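Long-range contacts in maleylacetate reductase (Agrobacterium tumefaciens, PDB 3HL0), which probably catalyses the NADH-dependent reduction of maleylacetate to 3-oxoadipate, a step in the breakdown of gamma-resorcylate, as a member of the iron-containing alcohol dehydrogenase family: residues Ala178-Arg186 with Ile267-Leu278; Ala313-Thr324 with Lys336-Phe347. All coordinates share one frame; numbering follows the deposited sequence. Where two conformers were deposited one is given.

In the fold
Both contacts belong to the helical C-terminal part of this iron-containing alcohol dehydrogenase fold, and both lie away from the NAD and metal sites. Contact 1 joins the end of helix 163-180 and the turns after it to the end of helix 255-271 and the turn that follows, and is largely buried. Contact 2 pairs helix 316-323 with helix 336-348, partly at the surface. Their centres are about 21 Å apart. They follow one another along the chain and meet at Tyr269. The ring of Tyr269, in segment 267-278, packs on helix 336-348: its CE1 lies 3.6 Å from Ala338 CB, and its CD1 lies 3.9 Å from Leu342 CD1.

Contact 1: residues Ala178-Arg186 with Ile267-Leu278; sequences AEALYARDR and IAYVEEAAPNLL
This contact belongs to the all-helical C-terminal part of the iron-containing alcohol dehydrogenase fold, where the turns after helix 163-180 meet the end of helix 255-271 and the turn that follows it. Tyr182 is the centre. Its CG sits between the backbone N and the carbonyl carbon (chi1 56°), and the ring reaches across to Val270. Val270 CG1 stands over the middle of one ring face, 3.5 Å from the centroid and only 3° off the normal, a CH-pi contact. Glu179 O lies over the opposite face, offset toward the rim. Ile267 CD1 and Leu278 CD2 meet the ring in plane, at its edge on the CD2-CE2 side.

The hydroxyl is held too. Tyr182 OH gives a hydrogen bond of 2.6 Å to Glu179 OE2, on the lone pair away from OE1. Ile267 CD1 closes in on the same OH at 3.5 Å and on Ala178 CB at 3.7 Å.

Leu277 packs on Leu181, Tyr182 and Arg186. Its O rests against Leu181 CB at 3.7 Å, and its CB lies 3.7 Å from Leu181 O. Its CD1 touches Tyr182 CB. In one of the two conformers of Arg186, Leu277 CD1 also lies over the centre of a guanidinium face, 3.5 Å from Arg186 CZ; this part of the contact is less certain.

The Glu179 carboxylate also bonds Ser238 N, His240 N and His241 ND1, which ties the Tyr182 hydroxyl to the start of helix 239-251. Leu181 packs on Ala194 and Val195 of helix 188-210, and Ile267 on Ala289 and Leu293 of helix 289-300.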
loop_
_atom_site.group_PDB
_atom_site.type_symbol
_atom_site.label_atom_id
_atom_site.label_comp_id
_atom_site.label_asym_id
_atom_site.label_seq_id
_atom_site.Cartn_x
_atom_site.Cartn_y
_atom_site.Cartn_z
ATOM N N ALA A 178 -16.081 -18.839 1.245
ATOM C CA ALA A 178 -16.489 -19.371 2.518
ATOM C C ALA A 178 -17.882 -18.837 2.892
ATOM O O ALA A 178 -18.776 -19.600 3.298
ATOM C CB ALA A 178 -15.450 -19.007 3.589
ATOM N N GLU A 179 -18.091 -17.526 2.731
ATOM C CA GLU A 179 -19.408 -16.963 3.077
ATOM C C GLU A 179 -20.497 -17.390 2.081
ATOM O O GLU A 179 -21.662 -17.487 2.455
ATOM C CB GLU A 179 -19.380 -15.429 3.220
ATOM C CG GLU A 179 -18.563 -14.974 4.421
ATOM C CD GLU A 179 -19.233 -13.787 5.151
ATOM O OE1 GLU A 179 -19.354 -12.686 4.590
ATOM O OE2 GLU A 179 -19.697 -14.017 6.273
ATOM N N ALA A 180 -20.113 -17.613 0.826
ATOM C CA ALA A 180 -21.106 -18.087 -0.141
ATOM C C ALA A 180 -21.749 -19.406 0.326
ATOM O O ALA A 180 -22.935 -19.661 0.022
ATOM C CB ALA A 180 -20.473 -18.257 -1.498
ATOM N N LEU A 181 -20.995 -20.238 1.033
ATOM C CA LEU A 181 -21.554 -21.545 1.453
ATOM C C LEU A 181 -22.778 -21.420 2.369
ATOM O O LEU A 181 -23.646 -22.321 2.371
ATOM C CB LEU A 181 -20.485 -22.372 2.166
ATOM C CG LEU A 181 -19.293 -22.754 1.284
ATOM C CD1 LEU A 181 -18.216 -23.444 2.155
ATOM C CD2 LEU A 181 -19.744 -23.665 0.096
ATOM N N TYR A 182 -22.869 -20.324 3.114
ATOM C CA TYR A 182 -23.996 -20.146 4.037
ATOM C C TYR A 182 -24.829 -18.929 3.729
ATOM O O TYR A 182 -25.621 -18.478 4.564
ATOM C CB TYR A 182 -23.529 -20.174 5.504
ATOM C CG TYR A 182 -22.450 -19.175 5.898
ATOM C CD1 TYR A 182 -22.754 -17.811 6.066
ATOM C CD2 TYR A 182 -21.142 -19.616 6.109
ATOM C CE1 TYR A 182 -21.752 -16.904 6.490
ATOM C CE2 TYR A 182 -20.135 -18.731 6.491
ATOM C CZ TYR A 182 -20.461 -17.403 6.705
ATOM O OH TYR A 182 -19.476 -16.512 7.110
ATOM N N ALA A 183 -24.703 -18.398 2.508
ATOM C CA ALA A 183 -25.547 -17.269 2.095
ATOM C C ALA A 183 -27.038 -17.571 2.297
ATOM O O ALA A 183 -27.478 -18.686 2.104
ATOM C CB ALA A 183 -25.308 -16.942 0.607
ATOM N N ARG A 184 -27.798 -16.544 2.628
ATOM C CA ARG A 184 -29.241 -16.719 2.749
ATOM C C ARG A 184 -29.818 -17.169 1.405
ATOM O O ARG A 184 -30.731 -18.017 1.380
ATOM C CB ARG A 184 -29.908 -15.423 3.185
ATOM C CG ARG A 184 -31.312 -15.715 3.743
ATOM C CD ARG A 184 -31.894 -14.400 4.202
ATOM N NE ARG A 184 -33.065 -14.613 5.044
ATOM C CZ ARG A 184 -33.718 -13.632 5.666
ATOM N NH1 ARG A 184 -34.772 -13.918 6.427
ATOM N NH2 ARG A 184 -33.313 -12.372 5.532
ATOM N N ASP A 185 -29.281 -16.623 0.321
ATOM C CA ASP A 185 -29.706 -16.967 -1.056
ATOM C C ASP A 185 -28.708 -17.908 -1.736
ATOM O O ASP A 185 -28.465 -17.836 -2.988
ATOM C CB ASP A 185 -29.904 -15.703 -1.888
ATOM C CG ASP A 185 -28.656 -14.825 -1.969
ATOM O OD1 ASP A 185 -27.732 -14.964 -1.134
ATOM O OD2 ASP A 185 -28.566 -13.963 -2.892
ATOM N N ARG A 186 -28.156 -18.812 -0.926
ATOM C CA ARG A 186 -27.243 -19.831 -1.427
ATOM C C ARG A 186 -27.952 -20.733 -2.459
ATOM O O ARG A 186 -29.180 -21.026 -2.358
ATOM C CB ARG A 186 -26.700 -20.670 -0.272
ATOM C CG ARG A 186 -27.760 -21.434 0.490
ATOM C CD ARG A 186 -27.159 -22.065 1.729
ATOM N NE ARG A 186 -28.184 -22.606 2.622
ATOM C CZ ARG A 186 -28.589 -22.014 3.740
ATOM N NH1 ARG A 186 -29.515 -22.603 4.485
ATOM N NH2 ARG A 186 -28.055 -20.845 4.133
ATOM N N ILE A 267 -15.494 -16.978 10.369
ATOM C CA ILE A 267 -15.985 -18.331 10.019
ATOM C C ILE A 267 -16.242 -19.156 11.268
ATOM O O ILE A 267 -17.309 -19.775 11.356
ATOM C CB ILE A 267 -15.016 -19.015 9.058
ATOM C CG1 ILE A 267 -14.994 -18.246 7.737
ATOM C CG2 ILE A 267 -15.427 -20.472 8.817
ATOM C CD1 ILE A 267 -16.357 -18.079 7.039
ATOM N N ALA A 268 -15.342 -19.120 12.265
ATOM C CA ALA A 268 -15.625 -19.811 13.533
ATOM C C ALA A 268 -16.920 -19.354 14.194
ATOM O O ALA A 268 -17.633 -20.205 14.801
ATOM C CB ALA A 268 -14.444 -19.660 14.531
ATOM N N TYR A 269 -17.237 -18.066 14.124
ATOM C CA TYR A 269 -18.481 -17.535 14.719
ATOM C C TYR A 269 -19.673 -18.222 14.037
ATOM O O TYR A 269 -20.557 -18.749 14.729
ATOM C CB TYR A 269 -18.577 -16.045 14.480
ATOM C CG TYR A 269 -19.755 -15.323 15.093
ATOM C CD1 TYR A 269 -19.596 -14.632 16.311
ATOM C CD2 TYR A 269 -20.978 -15.223 14.420
ATOM C CE1 TYR A 269 -20.663 -13.876 16.869
ATOM C CE2 TYR A 269 -22.066 -14.486 14.972
ATOM C CZ TYR A 269 -21.884 -13.819 16.205
ATOM O OH TYR A 269 -22.913 -13.103 16.789
ATOM N N VAL A 270 -19.671 -18.271 12.694
ATOM C CA VAL A 270 -20.818 -18.844 11.962
ATOM C C VAL A 270 -20.860 -20.363 12.073
ATOM O O VAL A 270 -21.946 -20.947 12.090
ATOM C CB VAL A 270 -20.828 -18.376 10.476
ATOM C CG1 VAL A 270 -22.024 -18.980 9.689
ATOM C CG2 VAL A 270 -20.882 -16.834 10.501
ATOM N N GLU A 271 -19.698 -20.992 12.173
ATOM C CA GLU A 271 -19.608 -22.460 12.191
ATOM C C GLU A 271 -20.380 -23.054 13.365
ATOM O O GLU A 271 -20.911 -24.172 13.214
ATOM C CB GLU A 271 -18.141 -22.876 12.217
ATOM C CG GLU A 271 -17.863 -24.321 12.016
ATOM C CD GLU A 271 -16.353 -24.629 12.020
ATOM O OE1 GLU A 271 -15.500 -23.723 12.362
ATOM O OE2 GLU A 271 -16.014 -25.786 11.666
ATOM N N GLU A 272 -20.506 -22.311 14.469
ATOM C CA GLU A 272 -21.337 -22.785 15.599
ATOM C C GLU A 272 -22.781 -23.019 15.123
ATOM O O GLU A 272 -23.480 -23.921 15.613
ATOM C CB GLU A 272 -21.332 -21.769 16.741
ATOM C CG GLU A 272 -19.973 -21.390 17.304
ATOM C CD GLU A 272 -20.061 -20.880 18.762
ATOM O OE1 GLU A 272 -21.165 -20.930 19.351
ATOM O OE2 GLU A 272 -19.016 -20.432 19.311
ATOM N N ALA A 273 -23.239 -22.241 14.144
ATOM C CA ALA A 273 -24.617 -22.321 13.619
ATOM C C ALA A 273 -24.797 -22.987 12.261
ATOM O O ALA A 273 -25.919 -23.382 11.909
ATOM C CB ALA A 273 -25.234 -20.916 13.580
ATOM N N ALA A 274 -23.735 -23.120 11.480
ATOM C CA ALA A 274 -23.814 -23.628 10.129
ATOM C C ALA A 274 -22.840 -24.733 9.918
ATOM O O ALA A 274 -22.103 -24.741 8.954
ATOM C CB ALA A 274 -23.618 -22.484 9.075
ATOM N N PRO A 275 -22.833 -25.720 10.840
ATOM C CA PRO A 275 -21.814 -26.739 10.756
ATOM C C PRO A 275 -21.875 -27.580 9.454
ATOM O O PRO A 275 -20.824 -27.951 8.927
ATOM C CB PRO A 275 -22.101 -27.590 12.012
ATOM C CG PRO A 275 -23.557 -27.558 12.132
ATOM C CD PRO A 275 -23.851 -26.053 11.853
ATOM N N ASN A 276 -23.077 -27.873 8.932
ATOM C CA ASN A 276 -23.145 -28.700 7.762
ATOM C C ASN A 276 -22.785 -27.909 6.507
ATOM O O ASN A 276 -22.148 -28.430 5.615
ATOM C CB ASN A 276 -24.556 -29.283 7.618
ATOM C CG ASN A 276 -24.899 -30.238 8.757
ATOM O OD1 ASN A 276 -24.052 -31.026 9.203
ATOM N ND2 ASN A 276 -26.120 -30.154 9.240
ATOM N N LEU A 277 -23.161 -26.643 6.483
ATOM C CA LEU A 277 -22.863 -25.839 5.277
ATOM C C LEU A 277 -21.364 -25.573 5.176
ATOM O O LEU A 277 -20.833 -25.499 4.052
ATOM C CB LEU A 277 -23.667 -24.554 5.285
ATOM C CG LEU A 277 -25.201 -24.746 5.193
ATOM C CD1 LEU A 277 -25.844 -23.380 5.382
ATOM C CD2 LEU A 277 -25.564 -25.347 3.849
ATOM N N LEU A 278 -20.682 -25.467 6.325
ATOM C CA LEU A 278 -19.225 -25.229 6.276
ATOM C C LEU A 278 -18.407 -26.515 6.255
ATOM O O LEU A 278 -17.190 -26.473 6.151
ATOM C CB LEU A 278 -18.812 -24.306 7.441
ATOM C CG LEU A 278 -19.184 -22.845 7.203
ATOM C CD1 LEU A 278 -19.176 -22.050 8.521
ATOM C CD2 LEU A 278 -18.217 -22.203 6.188
#

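Contact 2: residues Ala313-Thr324 with Lys336-Phe347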
loop_
_atom_site.group_PDB
_atom_site.type_symbol
_atom_site.label_atom_id
_atom_site.label_comp_id
_atom_site.label_asym_id
_atom_site.label_seq_id
_atom_site.Cartn_x
_atom_site.Cartn_y
_atom_site.Cartn_z
ATOM N N ALA A 313 -6.369 -1.647 21.484
ATOM C CA ALA A 313 -7.367 -2.201 22.419
ATOM C C ALA A 313 -8.566 -1.250 22.655
ATOM O O ALA A 313 -9.703 -1.721 22.787
ATOM C CB ALA A 313 -6.707 -2.653 23.714
ATOM N N ASP A 314 -8.345 0.076 22.594
ATOM C CA ASP A 314 -9.434 1.040 22.775
ATOM C C ASP A 314 -10.361 1.215 21.563
ATOM O O ASP A 314 -11.387 1.910 21.628
ATOM C CB ASP A 314 -8.896 2.401 23.243
ATOM C CG ASP A 314 -7.869 2.992 22.289
ATOM O OD1 ASP A 314 -7.319 2.297 21.389
ATOM O OD2 ASP A 314 -7.573 4.192 22.456
ATOM N N ASP A 315 -10.030 0.557 20.450
ATOM C CA ASP A 315 -10.890 0.569 19.269
ATOM C C ASP A 315 -11.928 -0.549 19.296
ATOM O O ASP A 315 -12.906 -0.509 18.544
ATOM C CB ASP A 315 -10.035 0.354 18.000
ATOM C CG ASP A 315 -9.093 1.542 17.685
ATOM O OD1 ASP A 315 -9.569 2.698 17.791
ATOM O OD2 ASP A 315 -7.907 1.273 17.306
ATOM N N LEU A 316 -11.751 -1.521 20.176
ATOM C CA LEU A 316 -12.565 -2.754 20.064
ATOM C C LEU A 316 -14.015 -2.534 20.480
ATOM O O LEU A 316 -14.934 -2.986 19.813
ATOM C CB LEU A 316 -11.900 -3.877 20.878
ATOM C CG LEU A 316 -10.473 -4.209 20.453
ATOM C CD1 LEU A 316 -9.927 -5.311 21.324
ATOM C CD2 LEU A 316 -10.454 -4.593 18.915
ATOM N N ASP A 317 -14.225 -1.768 21.537
ATOM C CA ASP A 317 -15.618 -1.463 21.953
ATOM C C ASP A 317 -16.367 -0.629 20.898
ATOM O O ASP A 317 -17.481 -0.995 20.525
ATOM C CB ASP A 317 -15.683 -0.807 23.362
ATOM C CG ASP A 317 -15.389 -1.783 24.495
ATOM O OD1 ASP A 317 -15.750 -2.980 24.424
ATOM O OD2 ASP A 317 -14.801 -1.359 25.524
ATOM N N PRO A 318 -15.741 0.451 20.363
ATOM C CA PRO A 318 -16.450 1.243 19.338
ATOM C C PRO A 318 -16.737 0.424 18.090
ATOM O O PRO A 318 -17.756 0.605 17.423
ATOM C CB PRO A 318 -15.473 2.386 19.012
ATOM C CG PRO A 318 -14.601 2.503 20.239
ATOM C CD PRO A 318 -14.605 1.175 20.965
HETATM N N MSE A 319 -15.820 -0.492 17.771
HETATM C CA MSE A 319 -16.046 -1.352 16.619
HETATM C C MSE A 319 -17.169 -2.354 16.857
HETATM O O MSE A 319 -17.951 -2.591 15.958
HETATM C CB MSE A 319 -14.759 -2.095 16.215
HETATM C CG MSE A 319 -13.714 -1.211 15.530
HETATM SE SE MSE A 319 -14.299 -0.068 14.102
HETATM C CE MSE A 319 -14.602 1.557 15.165
ATOM N N ALA A 320 -17.251 -2.909 18.062
ATOM C CA ALA A 320 -18.333 -3.864 18.347
ATOM C C ALA A 320 -19.687 -3.127 18.248
ATOM O O ALA A 320 -20.674 -3.694 17.769
ATOM C CB ALA A 320 -18.150 -4.475 19.716
ATOM N N GLU A 321 -19.720 -1.853 18.673
ATOM C CA GLU A 321 -20.936 -1.027 18.515
ATOM C C GLU A 321 -21.304 -0.775 17.050
ATOM O O GLU A 321 -22.447 -0.988 16.669
ATOM C CB GLU A 321 -20.813 0.280 19.306
ATOM C CG GLU A 321 -22.037 1.233 19.218
ATOM C CD GLU A 321 -23.367 0.618 19.688
ATOM O OE1 GLU A 321 -23.373 -0.174 20.662
ATOM O OE2 GLU A 321 -24.418 0.965 19.079
ATOM N N LEU A 322 -20.347 -0.350 16.228
ATOM C CA LEU A 322 -20.607 -0.089 14.821
ATOM C C LEU A 322 -21.025 -1.360 14.107
ATOM O O LEU A 322 -21.890 -1.334 13.232
ATOM C CB LEU A 322 -19.359 0.484 14.132
ATOM C CG LEU A 322 -19.084 1.960 13.930
ATOM C CD1 LEU A 322 -17.988 2.069 12.880
ATOM C CD2 LEU A 322 -20.330 2.722 13.456
ATOM N N ALA A 323 -20.414 -2.478 14.485
ATOM C CA ALA A 323 -20.703 -3.751 13.829
ATOM C C ALA A 323 -22.100 -4.254 14.124
ATOM O O ALA A 323 -22.614 -5.136 13.429
ATOM C CB ALA A 323 -19.655 -4.805 14.255
ATOM N N THR A 324 -22.732 -3.701 15.164
ATOM C CA THR A 324 -24.071 -4.157 15.530
ATOM C C THR A 324 -25.141 -3.114 15.282
ATOM O O THR A 324 -26.321 -3.323 15.602
ATOM C CB THR A 324 -24.117 -4.728 16.978
ATOM O OG1 THR A 324 -23.367 -3.898 17.877
ATOM C CG2 THR A 324 -23.498 -6.090 16.983
ATOM N N LYS A 336 -23.865 -8.106 20.051
ATOM C CA LYS A 336 -22.740 -7.233 20.439
ATOM C C LYS A 336 -21.681 -7.942 21.294
ATOM O O LYS A 336 -20.472 -7.823 21.017
ATOM C CB LYS A 336 -23.247 -5.941 21.105
ATOM C CG LYS A 336 -22.124 -4.924 21.279
ATOM C CD LYS A 336 -22.661 -3.525 21.532
ATOM C CE LYS A 336 -21.530 -2.624 21.929
ATOM N NZ LYS A 336 -22.044 -1.363 22.550
ATOM N N THR A 337 -22.070 -8.637 22.361
ATOM C CA THR A 337 -21.042 -9.246 23.216
ATOM C C THR A 337 -20.234 -10.310 22.489
ATOM O O THR A 337 -19.028 -10.455 22.724
ATOM C CB THR A 337 -21.583 -9.768 24.571
ATOM O OG1 THR A 337 -22.489 -10.848 24.349
ATOM C CG2 THR A 337 -22.271 -8.621 25.369
ATOM N N ALA A 338 -20.914 -11.085 21.636
ATOM C CA ALA A 338 -20.258 -12.153 20.913
ATOM C C ALA A 338 -19.323 -11.582 19.828
ATOM O O ALA A 338 -18.234 -12.132 19.598
ATOM C CB ALA A 338 -21.287 -13.116 20.328
ATOM N N ILE A 339 -19.727 -10.469 19.233
ATOM C CA ILE A 339 -18.849 -9.756 18.270
ATOM C C ILE A 339 -17.670 -9.125 19.024
ATOM O O ILE A 339 -16.520 -9.141 18.549
ATOM C CB ILE A 339 -19.621 -8.711 17.440
ATOM C CG1 ILE A 339 -20.667 -9.422 16.540
ATOM C CG2 ILE A 339 -18.667 -7.845 16.639
ATOM C CD1 ILE A 339 -20.065 -10.516 15.561
ATOM N N ARG A 340 -17.949 -8.586 20.203
ATOM C CA ARG A 340 -16.847 -8.076 21.030
ATOM C C ARG A 340 -15.815 -9.159 21.371
ATOM O O ARG A 340 -14.609 -8.884 21.332
ATOM C CB ARG A 340 -17.403 -7.360 22.283
ATOM C CG ARG A 340 -16.319 -6.709 23.165
ATOM C CD ARG A 340 -15.585 -5.582 22.432
ATOM N NE ARG A 340 -14.526 -5.077 23.323
ATOM C CZ ARG A 340 -13.350 -5.639 23.458
ATOM N NH1 ARG A 340 -13.021 -6.705 22.714
ATOM N NH2 ARG A 340 -12.457 -5.119 24.323
ATOM N N ASP A 341 -16.263 -10.376 21.703
ATOM C CA ASP A 341 -15.374 -11.509 21.963
ATOM C C ASP A 341 -14.570 -11.860 20.688
ATOM O O ASP A 341 -13.382 -12.111 20.768
ATOM C CB ASP A 341 -16.172 -12.754 22.363
ATOM C CG ASP A 341 -16.911 -12.630 23.709
ATOM O OD1 ASP A 341 -16.528 -11.778 24.522
ATOM O OD2 ASP A 341 -17.885 -13.447 23.922
ATOM N N LEU A 342 -15.255 -11.913 19.548
ATOM C CA LEU A 342 -14.618 -12.203 18.224
ATOM C C LEU A 342 -13.485 -11.173 17.984
ATOM O O LEU A 342 -12.345 -11.556 17.629
ATOM C CB LEU A 342 -15.680 -12.097 17.102
ATOM C CG LEU A 342 -15.284 -12.494 15.663
ATOM C CD1 LEU A 342 -16.566 -12.606 14.837
ATOM C CD2 LEU A 342 -14.400 -11.439 15.022
ATOM N N LEU A 343 -13.802 -9.887 18.171
ATOM C CA LEU A 343 -12.780 -8.847 18.014
ATOM C C LEU A 343 -11.607 -9.034 18.969
ATOM O O LEU A 343 -10.466 -8.770 18.595
ATOM C CB LEU A 343 -13.452 -7.471 18.122
ATOM C CG LEU A 343 -14.351 -7.112 16.959
ATOM C CD1 LEU A 343 -15.118 -5.812 17.312
ATOM C CD2 LEU A 343 -13.580 -6.966 15.635
ATOM N N GLN A 344 -11.875 -9.478 20.198
ATOM C CA GLN A 344 -10.780 -9.690 21.117
ATOM C C GLN A 344 -9.875 -10.794 20.674
ATOM O O GLN A 344 -8.673 -10.651 20.736
ATOM C CB GLN A 344 -11.309 -9.988 22.519
ATOM C CG GLN A 344 -10.236 -9.847 23.566
ATOM C CD GLN A 344 -9.892 -8.418 23.841
ATOM O OE1 GLN A 344 -10.766 -7.588 23.887
ATOM N NE2 GLN A 344 -8.607 -8.123 24.003
ATOM N N ARG A 345 -10.460 -11.898 20.207
ATOM C CA ARG A 345 -9.623 -12.986 19.684
ATOM C C ARG A 345 -8.798 -12.539 18.457
ATOM O O ARG A 345 -7.613 -12.912 18.356
ATOM C CB ARG A 345 -10.506 -14.173 19.263
ATOM C CG ARG A 345 -11.339 -14.853 20.393
ATOM C CD ARG A 345 -10.502 -15.372 21.561
ATOM N NE ARG A 345 -10.111 -14.359 22.557
ATOM C CZ ARG A 345 -10.941 -13.860 23.477
ATOM N NH1 ARG A 345 -10.477 -12.985 24.399
ATOM N NH2 ARG A 345 -12.222 -14.258 23.494
ATOM N N ALA A 346 -9.447 -11.829 17.535
ATOM C CA ALA A 346 -8.739 -11.315 16.329
ATOM C C ALA A 346 -7.673 -10.304 16.740
ATOM O O ALA A 346 -6.592 -10.323 16.191
ATOM C CB ALA A 346 -9.713 -10.698 15.354
ATOM N N PHE A 347 -7.939 -9.504 17.771
ATOM C CA PHE A 347 -6.917 -8.542 18.255
ATOM C C PHE A 347 -5.680 -9.248 18.806
ATOM O O PHE A 347 -4.537 -8.818 18.581
ATOM C CB PHE A 347 -7.561 -7.657 19.340
ATOM C CG PHE A 347 -6.589 -6.692 19.999
ATOM C CD1 PHE A 347 -6.185 -5.544 19.333
ATOM C CD2 PHE A 347 -6.117 -6.958 21.280
ATOM C CE1 PHE A 347 -5.270 -4.653 19.956
ATOM C CE2 PHE A 347 -5.212 -6.061 21.897
ATOM C CZ PHE A 347 -4.811 -4.922 21.230
HETATM O O HOH W 1 -12.626 -2.934 26.206
#
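Two salt bridges join Asp317 to Arg340 and Glu321 to Lys336. Arg340 NE bonds Asp317 OD1 at 2.7 Å. The oxygen lies in the guanidinium plane, but NE comes from 50° above the carboxylate plane. A water bridges Asp317 OD2 and Arg340 NH2. Arg340 NH1 also bonds Gln344 OE1 at 2.7 Å, which helps fix the rotation of the guanidinium. Lys336 is extended beyond CG and brings NZ to within 2.6 Å of Glu321 OE1, on the lone pair away from OE2.

Van der Waals packing centres on Leu316, a knob among Arg340, Leu343, Gln344 and Phe347. Its CB sits over the guanidinium face, 3.4 Å from Arg340 CZ. Its CD1 reaches Phe347 CG at 3.8 Å. Leu343 CD1 touches Met319 CB and Ala320 CB. Ala313 CB meets Phe347 CZ at 3.9 Å. The backbones come closest at Ala320, whose CA is 5.2 Å from Arg340 CA, consistent with its small side chain.

The helix axes approach to 8.9 Å, with 134° between their directions. Ala323 and Ile339 also face helix 239-251, through Leu243 and Leu239. Helix 255-271 packs on helix 336-348, with His265 against Arg345 and Ala346.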